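PDB 6CAF: concanavalin B from Canavalia ensiformis, which may act as a carbohydrate-binding seed protein and belongs to glycosyl hydrolase family 18, whose fold it shares with the chitinases. Local coordinates for residues L183-G189 and F206-R212; A200-R204 and W236-P242; V102-L108 and L148-D154; Y115-A120 and L162-N166. The contacts are given in a common frame with arbitrary orientation. Residue numbers count along the deposited sequence, not the author numbering.

Contact 1 of 4, residues L183-G189 and F206-R212; sequences LLSAAPG and FDYIFVR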
# COMPACT_ATOMS: atom_id res chain seq x y z
N LEU A 183 -1.53 -2.95 11.43
CA LEU A 183 -0.25 -2.59 10.84
C LEU A 183 -0.31 -1.20 10.23
O LEU A 183 -1.37 -0.66 9.92
CB LEU A 183 0.10 -3.60 9.75
CG LEU A 183 0.23 -5.02 10.26
CD1 LEU A 183 0.21 -6.02 9.12
CD2 LEU A 183 1.49 -5.20 11.10
N LEU A 184 0.88 -0.62 10.09
CA LEU A 184 1.05 0.69 9.52
C LEU A 184 2.05 0.58 8.38
O LEU A 184 3.14 0.01 8.53
CB LEU A 184 1.53 1.66 10.58
CG LEU A 184 0.48 1.92 11.65
CD1 LEU A 184 1.07 2.48 12.92
CD2 LEU A 184 -0.62 2.80 11.13
N SER A 185 1.70 1.12 7.21
CA SER A 185 2.60 1.02 6.05
C SER A 185 2.62 2.30 5.28
O SER A 185 1.76 3.17 5.47
CB SER A 185 2.20 -0.14 5.18
OG SER A 185 0.92 0.01 4.66
N ALA A 186 3.61 2.42 4.40
CA ALA A 186 3.79 3.61 3.58
C ALA A 186 4.19 3.24 2.18
O ALA A 186 4.78 2.18 1.96
CB ALA A 186 4.85 4.49 4.17
N ALA A 187 3.91 4.15 1.25
CA ALA A 187 4.35 4.00 -0.16
C ALA A 187 5.07 5.26 -0.62
O ALA A 187 4.51 6.08 -1.35
CB ALA A 187 3.18 3.69 -1.07
N PRO A 188 6.32 5.44 -0.19
CA PRO A 188 7.12 6.56 -0.70
C PRO A 188 7.52 6.37 -2.16
O PRO A 188 7.51 5.26 -2.68
CB PRO A 188 8.34 6.55 0.21
CG PRO A 188 8.52 5.09 0.49
CD PRO A 188 7.12 4.55 0.66
N GLY A 189 7.95 7.46 -2.77
CA GLY A 189 8.62 7.37 -4.06
C GLY A 189 9.99 6.74 -3.94
O GLY A 189 10.49 6.55 -2.85
N PHE A 206 6.54 2.58 10.91
CA PHE A 206 5.93 1.77 9.88
C PHE A 206 6.40 0.32 9.98
O PHE A 206 7.58 0.04 10.10
CB PHE A 206 6.23 2.28 8.48
CG PHE A 206 5.57 3.59 8.12
CD1 PHE A 206 4.20 3.69 8.06
CD2 PHE A 206 6.33 4.71 7.82
CE1 PHE A 206 3.59 4.86 7.68
CE2 PHE A 206 5.71 5.90 7.45
CZ PHE A 206 4.34 5.97 7.38
N ASP A 207 5.43 -0.58 9.88
CA ASP A 207 5.72 -1.99 9.72
C ASP A 207 6.29 -2.35 8.36
O ASP A 207 7.17 -3.22 8.26
CB ASP A 207 4.46 -2.82 9.99
CG ASP A 207 3.93 -2.65 11.40
OD1 ASP A 207 4.55 -3.31 12.28
OD2 ASP A 207 2.96 -1.89 11.58
N TYR A 208 5.76 -1.72 7.32
CA TYR A 208 6.12 -2.06 5.96
C TYR A 208 6.31 -0.79 5.15
O TYR A 208 5.53 0.17 5.30
CB TYR A 208 5.01 -2.84 5.27
CG TYR A 208 4.61 -4.14 5.86
CD1 TYR A 208 5.52 -5.04 6.33
CD2 TYR A 208 3.27 -4.51 5.83
CE1 TYR A 208 5.12 -6.28 6.84
CE2 TYR A 208 2.85 -5.76 6.26
CZ TYR A 208 3.78 -6.64 6.81
OH TYR A 208 3.31 -7.87 7.25
N ILE A 209 7.29 -0.82 4.25
CA ILE A 209 7.52 0.26 3.31
C ILE A 209 7.46 -0.32 1.90
O ILE A 209 8.20 -1.24 1.57
CB ILE A 209 8.90 0.91 3.53
CG1 ILE A 209 9.07 1.38 4.98
CG2 ILE A 209 9.13 2.02 2.54
CD1 ILE A 209 8.19 2.52 5.37
N PHE A 210 6.54 0.22 1.10
CA PHE A 210 6.32 -0.18 -0.27
C PHE A 210 6.88 0.91 -1.18
O PHE A 210 6.24 1.93 -1.41
CB PHE A 210 4.81 -0.34 -0.50
CG PHE A 210 4.18 -1.46 0.27
CD1 PHE A 210 3.73 -1.28 1.56
CD2 PHE A 210 4.07 -2.72 -0.29
CE1 PHE A 210 3.15 -2.32 2.25
CE2 PHE A 210 3.49 -3.76 0.41
CZ PHE A 210 3.06 -3.57 1.71
N VAL A 211 8.11 0.73 -1.64
CA VAL A 211 8.79 1.78 -2.37
C VAL A 211 8.31 1.77 -3.82
O VAL A 211 8.38 0.74 -4.49
CB VAL A 211 10.29 1.57 -2.30
CG1 VAL A 211 11.01 2.67 -3.08
CG2 VAL A 211 10.79 1.57 -0.86
N ARG A 212 7.87 2.93 -4.30
CA ARG A 212 7.32 3.02 -5.64
C ARG A 212 8.40 3.22 -6.68
O ARG A 212 8.85 4.34 -6.95
CB ARG A 212 6.28 4.15 -5.70
CG ARG A 212 5.08 3.89 -4.83
CD ARG A 212 4.00 4.95 -4.97
NE ARG A 212 4.28 6.08 -4.14
CZ ARG A 212 4.71 7.26 -4.56
NH1 ARG A 212 4.91 7.50 -5.83
NH2 ARG A 212 4.94 8.20 -3.67

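Contact 2 of 4, residues A200-R204 and W236-P242; sequences AIQTR and WTKSVYP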
# COMPACT_ATOMS: atom_id res chain seq x y z
N ALA A 200 7.99 10.88 8.54
CA ALA A 200 7.22 9.74 9.04
C ALA A 200 8.07 8.47 9.05
O ALA A 200 8.06 7.70 10.02
CB ALA A 200 5.95 9.57 8.23
N ILE A 201 8.78 8.21 7.97
CA ILE A 201 9.56 6.98 7.89
C ILE A 201 10.66 6.97 8.95
O ILE A 201 10.95 5.91 9.54
CB ILE A 201 10.09 6.76 6.47
CG1 ILE A 201 8.91 6.51 5.56
CG2 ILE A 201 11.05 5.58 6.46
CD1 ILE A 201 9.26 6.52 4.07
N GLN A 202 11.22 8.13 9.25
CA GLN A 202 12.28 8.22 10.24
C GLN A 202 11.80 7.95 11.66
O GLN A 202 12.63 7.72 12.54
CB GLN A 202 12.98 9.55 10.14
CG GLN A 202 13.85 9.67 8.89
CD GLN A 202 14.97 8.65 8.88
OE1 GLN A 202 15.77 8.62 9.80
NE2 GLN A 202 15.02 7.79 7.86
N THR A 203 10.48 7.93 11.90
CA THR A 203 9.96 7.54 13.24
C THR A 203 10.17 6.04 13.53
O THR A 203 10.04 5.63 14.68
CB THR A 203 8.45 7.79 13.40
OG1 THR A 203 7.72 6.89 12.58
CG2 THR A 203 8.06 9.23 13.15
N ARG A 204 10.39 5.25 12.49
CA ARG A 204 10.51 3.80 12.61
C ARG A 204 9.21 3.11 12.99
O ARG A 204 9.22 1.91 13.32
CB ARG A 204 11.66 3.39 13.54
CG ARG A 204 12.93 4.12 13.20
CD ARG A 204 14.12 3.66 14.03
NE ARG A 204 15.29 4.45 13.65
CZ ARG A 204 16.50 4.30 14.15
NH1 ARG A 204 16.75 3.35 15.01
NH2 ARG A 204 17.45 5.14 13.78
N TRP A 236 17.35 2.59 0.24
CA TRP A 236 16.21 2.36 1.12
C TRP A 236 16.58 1.40 2.26
O TRP A 236 16.07 1.57 3.38
CB TRP A 236 14.99 1.87 0.32
CG TRP A 236 14.33 3.03 -0.33
CD1 TRP A 236 14.48 3.46 -1.60
CD2 TRP A 236 13.48 3.98 0.32
NE1 TRP A 236 13.76 4.60 -1.81
CE2 TRP A 236 13.14 4.95 -0.64
CE3 TRP A 236 12.97 4.10 1.60
CZ2 TRP A 236 12.32 6.03 -0.35
CZ3 TRP A 236 12.17 5.18 1.89
CH2 TRP A 236 11.85 6.13 0.93
N THR A 237 17.43 0.41 2.01
CA THR A 237 17.82 -0.46 3.12
C THR A 237 18.54 0.33 4.20
O THR A 237 18.47 -0.02 5.36
CB THR A 237 18.70 -1.64 2.70
OG1 THR A 237 19.97 -1.21 2.22
CG2 THR A 237 17.98 -2.53 1.69
N LYS A 238 19.23 1.39 3.81
CA LYS A 238 19.91 2.22 4.82
C LYS A 238 18.98 3.22 5.49
O LYS A 238 19.19 3.59 6.66
CB LYS A 238 21.05 2.99 4.21
CG LYS A 238 22.04 2.12 3.51
CD LYS A 238 22.44 0.94 4.35
CE LYS A 238 23.59 0.23 3.67
NZ LYS A 238 24.02 -0.98 4.42
N SER A 239 18.10 3.66 4.91
CA SER A 239 17.10 4.74 5.26
C SER A 239 16.02 4.07 6.24
O SER A 239 15.46 4.77 7.08
CB SER A 239 16.43 5.30 3.98
OG SER A 239 17.04 6.49 3.48
N VAL A 240 15.64 2.90 6.02
CA VAL A 240 14.53 2.33 6.76
C VAL A 240 15.04 1.44 7.87
O VAL A 240 15.72 0.42 7.64
CB VAL A 240 13.60 1.50 5.84
CG1 VAL A 240 12.55 0.76 6.67
CG2 VAL A 240 12.98 2.39 4.78
N TYR A 241 14.72 1.85 9.10
CA TYR A 241 14.93 1.06 10.28
C TYR A 241 13.57 0.64 10.81
O TYR A 241 12.59 1.37 10.60
CB TYR A 241 15.61 1.90 11.36
CG TYR A 241 16.98 2.44 11.02
CD1 TYR A 241 17.12 3.62 10.29
CD2 TYR A 241 18.13 1.87 11.52
CE1 TYR A 241 18.38 4.14 9.98
CE2 TYR A 241 19.40 2.40 11.25
CZ TYR A 241 19.51 3.54 10.48
OH TYR A 241 20.75 4.04 10.18
N PRO A 242 13.47 -0.47 11.52
CA PRO A 242 14.56 -1.41 11.82
C PRO A 242 14.95 -2.27 10.63
O PRO A 242 14.27 -2.23 9.59
CB PRO A 242 13.96 -2.27 12.93
CG PRO A 242 12.51 -2.29 12.62
CD PRO A 242 12.20 -0.94 12.07
O HOH W 1 13.59 4.60 9.32

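Contact 3 of 4, residues V102-L108 and L148-D154; sequences VKVFLAL and LDGIHFD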
# COMPACT_ATOMS: atom_id res chain seq x y z
N VAL A 102 -6.15 -12.99 4.04
CA VAL A 102 -5.72 -11.82 3.32
C VAL A 102 -5.84 -10.63 4.26
O VAL A 102 -6.88 -10.43 4.89
CB VAL A 102 -6.56 -11.58 2.05
CG1 VAL A 102 -6.14 -10.33 1.34
CG2 VAL A 102 -6.51 -12.79 1.14
N LYS A 103 -4.79 -9.83 4.34
CA LYS A 103 -4.85 -8.61 5.14
C LYS A 103 -5.46 -7.50 4.29
O LYS A 103 -5.02 -7.29 3.18
CB LYS A 103 -3.46 -8.22 5.59
CG LYS A 103 -2.82 -9.21 6.53
CD LYS A 103 -1.49 -8.72 7.02
CE LYS A 103 -0.84 -9.73 7.96
NZ LYS A 103 -0.17 -10.75 7.14
N VAL A 104 -6.46 -6.81 4.83
CA VAL A 104 -7.12 -5.75 4.10
C VAL A 104 -6.78 -4.44 4.81
O VAL A 104 -7.07 -4.26 6.00
CB VAL A 104 -8.63 -5.98 4.06
CG1 VAL A 104 -9.33 -4.87 3.31
CG2 VAL A 104 -8.97 -7.34 3.47
N PHE A 105 -6.14 -3.55 4.07
CA PHE A 105 -5.75 -2.26 4.59
C PHE A 105 -6.64 -1.18 3.98
O PHE A 105 -7.14 -1.36 2.87
CB PHE A 105 -4.31 -1.92 4.17
CG PHE A 105 -3.20 -2.59 4.92
CD1 PHE A 105 -3.13 -3.91 5.15
CD2 PHE A 105 -2.15 -1.83 5.36
CE1 PHE A 105 -2.05 -4.48 5.79
CE2 PHE A 105 -1.07 -2.38 6.00
CZ PHE A 105 -1.00 -3.73 6.17
N LEU A 106 -6.78 -0.05 4.69
CA LEU A 106 -7.26 1.17 4.06
C LEU A 106 -6.09 2.02 3.64
O LEU A 106 -5.22 2.32 4.46
CB LEU A 106 -8.15 1.97 5.02
CG LEU A 106 -8.73 3.24 4.44
CD1 LEU A 106 -9.72 2.98 3.33
CD2 LEU A 106 -9.36 4.07 5.54
N ALA A 107 -6.06 2.40 2.37
CA ALA A 107 -5.02 3.30 1.88
C ALA A 107 -5.49 4.75 1.91
O ALA A 107 -6.55 5.10 1.36
CB ALA A 107 -4.61 2.93 0.47
N LEU A 108 -4.68 5.59 2.54
CA LEU A 108 -4.86 7.02 2.53
C LEU A 108 -4.13 7.63 1.36
O LEU A 108 -3.00 7.24 1.06
CB LEU A 108 -4.24 7.63 3.81
CG LEU A 108 -4.60 6.99 5.14
CD1 LEU A 108 -3.90 7.72 6.27
CD2 LEU A 108 -6.10 7.00 5.35
N LEU A 148 -10.08 -3.47 10.10
CA LEU A 148 -9.10 -3.67 9.04
C LEU A 148 -7.73 -4.01 9.61
O LEU A 148 -7.43 -3.73 10.77
CB LEU A 148 -9.01 -2.44 8.14
CG LEU A 148 -10.30 -2.07 7.39
CD1 LEU A 148 -10.03 -0.89 6.46
CD2 LEU A 148 -10.88 -3.23 6.62
N ASP A 149 -6.89 -4.61 8.78
CA ASP A 149 -5.59 -5.05 9.21
C ASP A 149 -4.54 -3.99 9.24
O ASP A 149 -3.46 -4.22 9.80
CB ASP A 149 -5.16 -6.20 8.34
CG ASP A 149 -6.10 -7.35 8.46
OD1 ASP A 149 -6.08 -8.03 9.50
OD2 ASP A 149 -6.94 -7.54 7.56
N GLY A 150 -4.81 -2.84 8.65
CA GLY A 150 -3.83 -1.78 8.67
C GLY A 150 -4.26 -0.53 7.94
O GLY A 150 -5.29 -0.50 7.28
N ILE A 151 -3.41 0.49 8.08
CA ILE A 151 -3.56 1.77 7.41
C ILE A 151 -2.30 1.97 6.59
O ILE A 151 -1.17 1.86 7.12
CB ILE A 151 -3.73 2.95 8.40
CG1 ILE A 151 -4.94 2.73 9.30
CG2 ILE A 151 -3.79 4.26 7.65
CD1 ILE A 151 -6.30 2.70 8.64
N HIS A 152 -2.50 2.28 5.30
CA HIS A 152 -1.42 2.46 4.34
C HIS A 152 -1.34 3.92 3.90
O HIS A 152 -2.30 4.51 3.44
CB HIS A 152 -1.69 1.56 3.15
CG HIS A 152 -0.70 1.63 2.06
ND1 HIS A 152 0.62 1.35 2.25
CD2 HIS A 152 -0.87 1.83 0.74
CE1 HIS A 152 1.24 1.39 1.08
NE2 HIS A 152 0.35 1.67 0.15
N PHE A 153 -0.15 4.51 4.10
CA PHE A 153 0.09 5.92 3.83
C PHE A 153 0.61 6.07 2.40
O PHE A 153 1.82 6.09 2.16
CB PHE A 153 1.13 6.47 4.80
CG PHE A 153 0.64 6.78 6.19
CD1 PHE A 153 0.00 5.84 6.96
CD2 PHE A 153 0.94 8.02 6.74
CE1 PHE A 153 -0.37 6.15 8.25
CE2 PHE A 153 0.62 8.30 8.04
CZ PHE A 153 -0.06 7.38 8.79
N ASP A 154 -0.29 6.24 1.43
CA ASP A 154 0.12 6.41 0.03
C ASP A 154 0.16 7.91 -0.27
O ASP A 154 -0.65 8.46 -1.05
CB ASP A 154 -0.79 5.64 -0.92
CG ASP A 154 -0.18 5.42 -2.28
OD1 ASP A 154 0.84 6.04 -2.61
OD2 ASP A 154 -0.78 4.63 -3.05

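Contact 4 of 4, residues Y115-A120 and L162-N166; sequences YSACSA and LNWDN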
# COMPACT_ATOMS: atom_id res chain seq x y z
N TYR A 115 -5.98 15.98 0.13
CA TYR A 115 -5.79 15.38 1.44
C TYR A 115 -4.62 16.01 2.16
O TYR A 115 -3.57 16.27 1.59
CB TYR A 115 -5.65 13.86 1.33
CG TYR A 115 -4.61 13.33 0.38
CD1 TYR A 115 -3.31 13.09 0.80
CD2 TYR A 115 -4.92 13.02 -0.94
CE1 TYR A 115 -2.38 12.56 -0.04
CE2 TYR A 115 -3.98 12.49 -1.77
CZ TYR A 115 -2.70 12.25 -1.33
OH TYR A 115 -1.74 11.67 -2.13
N SER A 116 -4.83 16.19 3.46
CA SER A 116 -3.87 16.80 4.34
C SER A 116 -4.05 16.30 5.75
O SER A 116 -5.19 16.14 6.20
CB SER A 116 -4.05 18.33 4.36
OG SER A 116 -3.09 18.94 5.22
N ALA A 117 -2.94 16.05 6.43
CA ALA A 117 -2.99 15.74 7.83
C ALA A 117 -3.21 16.98 8.71
O ALA A 117 -3.48 16.84 9.91
CB ALA A 117 -1.74 14.99 8.24
N CYS A 118 -3.09 18.16 8.09
CA CYS A 118 -3.54 19.46 8.64
C CYS A 118 -2.70 20.04 9.76
O CYS A 118 -2.18 21.15 9.64
CB CYS A 118 -5.03 19.35 9.12
SG CYS A 118 -5.64 20.77 10.10
N SER A 119 -2.68 19.35 10.90
CA SER A 119 -2.09 19.89 12.11
C SER A 119 -1.85 18.76 13.10
O SER A 119 -2.38 17.64 12.94
CB SER A 119 -3.01 20.92 12.77
OG SER A 119 -4.18 20.27 13.26
N ALA A 120 -1.12 19.06 14.16
CA ALA A 120 -0.91 18.06 15.17
C ALA A 120 -2.25 17.62 15.79
O ALA A 120 -2.46 16.45 16.12
CB ALA A 120 0.04 18.59 16.24
N LEU A 162 3.66 18.34 5.83
CA LEU A 162 3.66 18.36 7.27
C LEU A 162 2.65 17.38 7.85
O LEU A 162 1.69 17.00 7.20
CB LEU A 162 3.38 19.78 7.80
CG LEU A 162 4.48 20.81 7.54
CD1 LEU A 162 4.05 22.14 8.14
CD2 LEU A 162 5.81 20.40 8.10
N ASN A 163 2.88 17.00 9.10
CA ASN A 163 1.92 16.29 9.93
C ASN A 163 1.65 14.83 9.58
O ASN A 163 0.92 14.18 10.29
CB ASN A 163 0.62 17.08 10.07
CG ASN A 163 0.85 18.39 10.78
OD1 ASN A 163 1.28 18.40 11.92
ND2 ASN A 163 0.66 19.49 10.07
N TRP A 164 2.30 14.29 8.54
CA TRP A 164 2.18 12.85 8.28
C TRP A 164 2.89 12.05 9.36
O TRP A 164 2.44 10.96 9.75
CB TRP A 164 2.72 12.51 6.88
CG TRP A 164 1.96 13.23 5.83
CD1 TRP A 164 2.41 14.26 5.08
CD2 TRP A 164 0.59 13.06 5.50
NE1 TRP A 164 1.40 14.74 4.31
CE2 TRP A 164 0.26 14.03 4.56
CE3 TRP A 164 -0.42 12.17 5.94
CZ2 TRP A 164 -1.03 14.13 4.02
CZ3 TRP A 164 -1.67 12.27 5.41
CH2 TRP A 164 -1.96 13.26 4.47
N ASP A 165 4.01 12.58 9.85
CA ASP A 165 4.66 12.01 11.00
C ASP A 165 3.75 12.03 12.22
O ASP A 165 3.65 11.02 12.92
CB ASP A 165 6.04 12.64 11.30
CG ASP A 165 6.03 14.14 11.47
OD1 ASP A 165 5.04 14.83 11.16
OD2 ASP A 165 7.08 14.64 11.89
N ASN A 166 3.06 13.12 12.45
CA ASN A 166 2.14 13.17 13.58
C ASN A 166 0.99 12.16 13.43
O ASN A 166 0.61 11.51 14.40
CB ASN A 166 1.61 14.60 13.75
CG ASN A 166 2.67 15.55 14.24
OD1 ASN A 166 3.51 15.15 15.06
ND2 ASN A 166 2.66 16.79 13.73
O HOH W 2 -0.44 17.25 5.60

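Contact 1 of 4, residues L183-G189 and F206-R212
Neighbouring strands of a beta/alpha barrel run parallel, and the pairing of L183-G189 with F206-R212 illustrates how side chains can prolong such a pair beyond its regular part. At the start of the second segment, the F206 ring packs against A186, whose CB is 3.6 Å from the ring centroid, a CH-pi contact over the face. D207 uses both backbone and carboxylate: its N donates to L184 O (2.7 Å), while L184 N donates to D207 OD2 (2.9 Å), so the aspartate stands in where a main-chain carbonyl would be expected. From Y208 the parallel pairing begins, bridging S185 with Y208 and A186 with I209; Y208 N reaches L184 O only weakly (3.4 Å). Y208 O accepts from A186 N at 3.1 Å, and its side chain shares a face with S185, whose hydroxyl is bonded to H152. I209 points to the other face, beside A186 and helix 198-202, which connects the two strands in a beta-alpha-beta unit. F210 N donates to A186 O (2.8 Å), and V211 turns away. R212 closes the pair through backbone and side chain: R212 N to P188 O (2.9 Å), and both R212 NE (2.8 Å) and NH2 (3.2 Å) to A187 O. Aspartate and arginine, at the two ends, thus satisfy main-chain groups left over by the strand pairing, extending the join beyond strand 183-186.

Contact 2 of 4, residues A200-R204 and W236-P242
This is a partly buried contact between the ends of two helices on the outer layer of the barrel, where helix 198-202 and helix 227-239 run out into loops. Its inner part is apolar. I201 points toward the second segment, placing CD1 3.9 Å from W236 CZ3 at the edge of the indole and CG2 4.1 Å from V240 CG2. The indole nitrogen is taken up by C190 O, and I201 and V240 rest on I209 of strand 208-212. The contact therefore shows a general feature of the beta/alpha barrel: helices that each precede a strand pack side by side over the sheet, and their C-terminal turns meet near the beginning of the strands that follow. Where the apolar patch gives out, a water takes over, lying 3.0 Å from I201 O and 2.9 Å from S239 O and accepting a hydrogen bond of 3.0 Å from Y241 N. Q202 NE2 adds a weak hydrogen bond to S239 O at 3.1 Å. On the exposed side, R204 leaves the helix with positive phi, and its extended side chain lays the guanidinium flat on Y241: the centres are 4.0 Å apart with planes at 12°, a stacked cation-pi pair in which R204 CZ sits over the ring face. Y241 engages R243 in a second cation-pi contact, and a cis peptide bond leads from it into P242.

Contact 3 of 4, residues V102-L108 and L148-D154
K103 brings its CB to 3.8 Å from D149 CB. The ordered pairing then starts at V104, whose N donates to D149 OD2 (2.9 Å) and whose O accepts from D149 N (2.8 Å). F105 lays its ring over G150, whose CA is 3.8 Å from the ring centroid in a CH-pi contact; a CB there would clash. D149 and G150 open the sequence that runs through strand 150-154 to Q156 and follows the family 18 DGxDxDxE signature, with H152 replacing its middle aspartate and Q156 the glutamate that is catalytic in active chitinases. L106 N donates to G150 O (3.0 Å), and L106 O receives H152 N (2.8 Å). A107 lies on the same face as H152, whose ring is held by S185 and Y35. L108 continues the pattern, its N to H152 O (2.8 Å) and its O to D154 N (2.9 Å), while L108 CD1 packs against I151 CG2 (3.7 Å) on the face covered by helices 120-135 and 164-178.

Contact 4 of 4, residues Y115-A120 and L162-N166
A loop and the start of a helix meet here without any direct hydrogen bond, joined instead by a methyl group on an indole and by one shared water. A117 CB sits over the six-membered ring of W164, 3.9 Å from its centroid and 11° off the normal, a CH-pi contact, and Y115 CD1 touches W164 CH2 at 3.9 Å. The indole nitrogen is anchored outside the pair by D160, and Y115 OH by G110. The water accepts from A117 N (2.9 Å) and donates to L162 O (2.7 Å), linking the two backbones beside the indole. N163, with positive phi, turns its CB to within 3.6 Å of A117 CB; its OD1 accepts from N166 ND2 (2.8 Å) within its own segment. In the first segment, S116 OG accepts from C118 N at 3.0 Å, an ST turn, and C118 is tied to C66 by a disulfide. S119 and N163 both occupy N-cap positions, but only S119 makes a capping bond, to Y122. Helix 120-135 and helix 164-178 thus begin side by side, an example of the loops that, in a beta/alpha barrel, follow the strand ends and lead into the surrounding helices.

Overall arrangement
From the N terminus, contact 3 opens at 102-108, and contact 4 opens at 115-120 before contact 3 closes at 148-154; contact 4 closes at 162-166, so the two cross. The same alternation recurs later, where contact 1 (183-189 with 206-212) and contact 2 (200-204 with 236-242) cross, once both have closed. Contacts 3 and 1 lie in the barrel sheet and adjoin through neighbouring strands 150-154 and 183-186. Contact 4 joins the loop before helix 120-135 to the start of helix 164-178, contact 2 the ends of helices 198-202 and 227-239, and they meet where A200 touches D165 and W164. Together they link the barrel from strand 103-109 to strand 208-212 with helices and loops outside it.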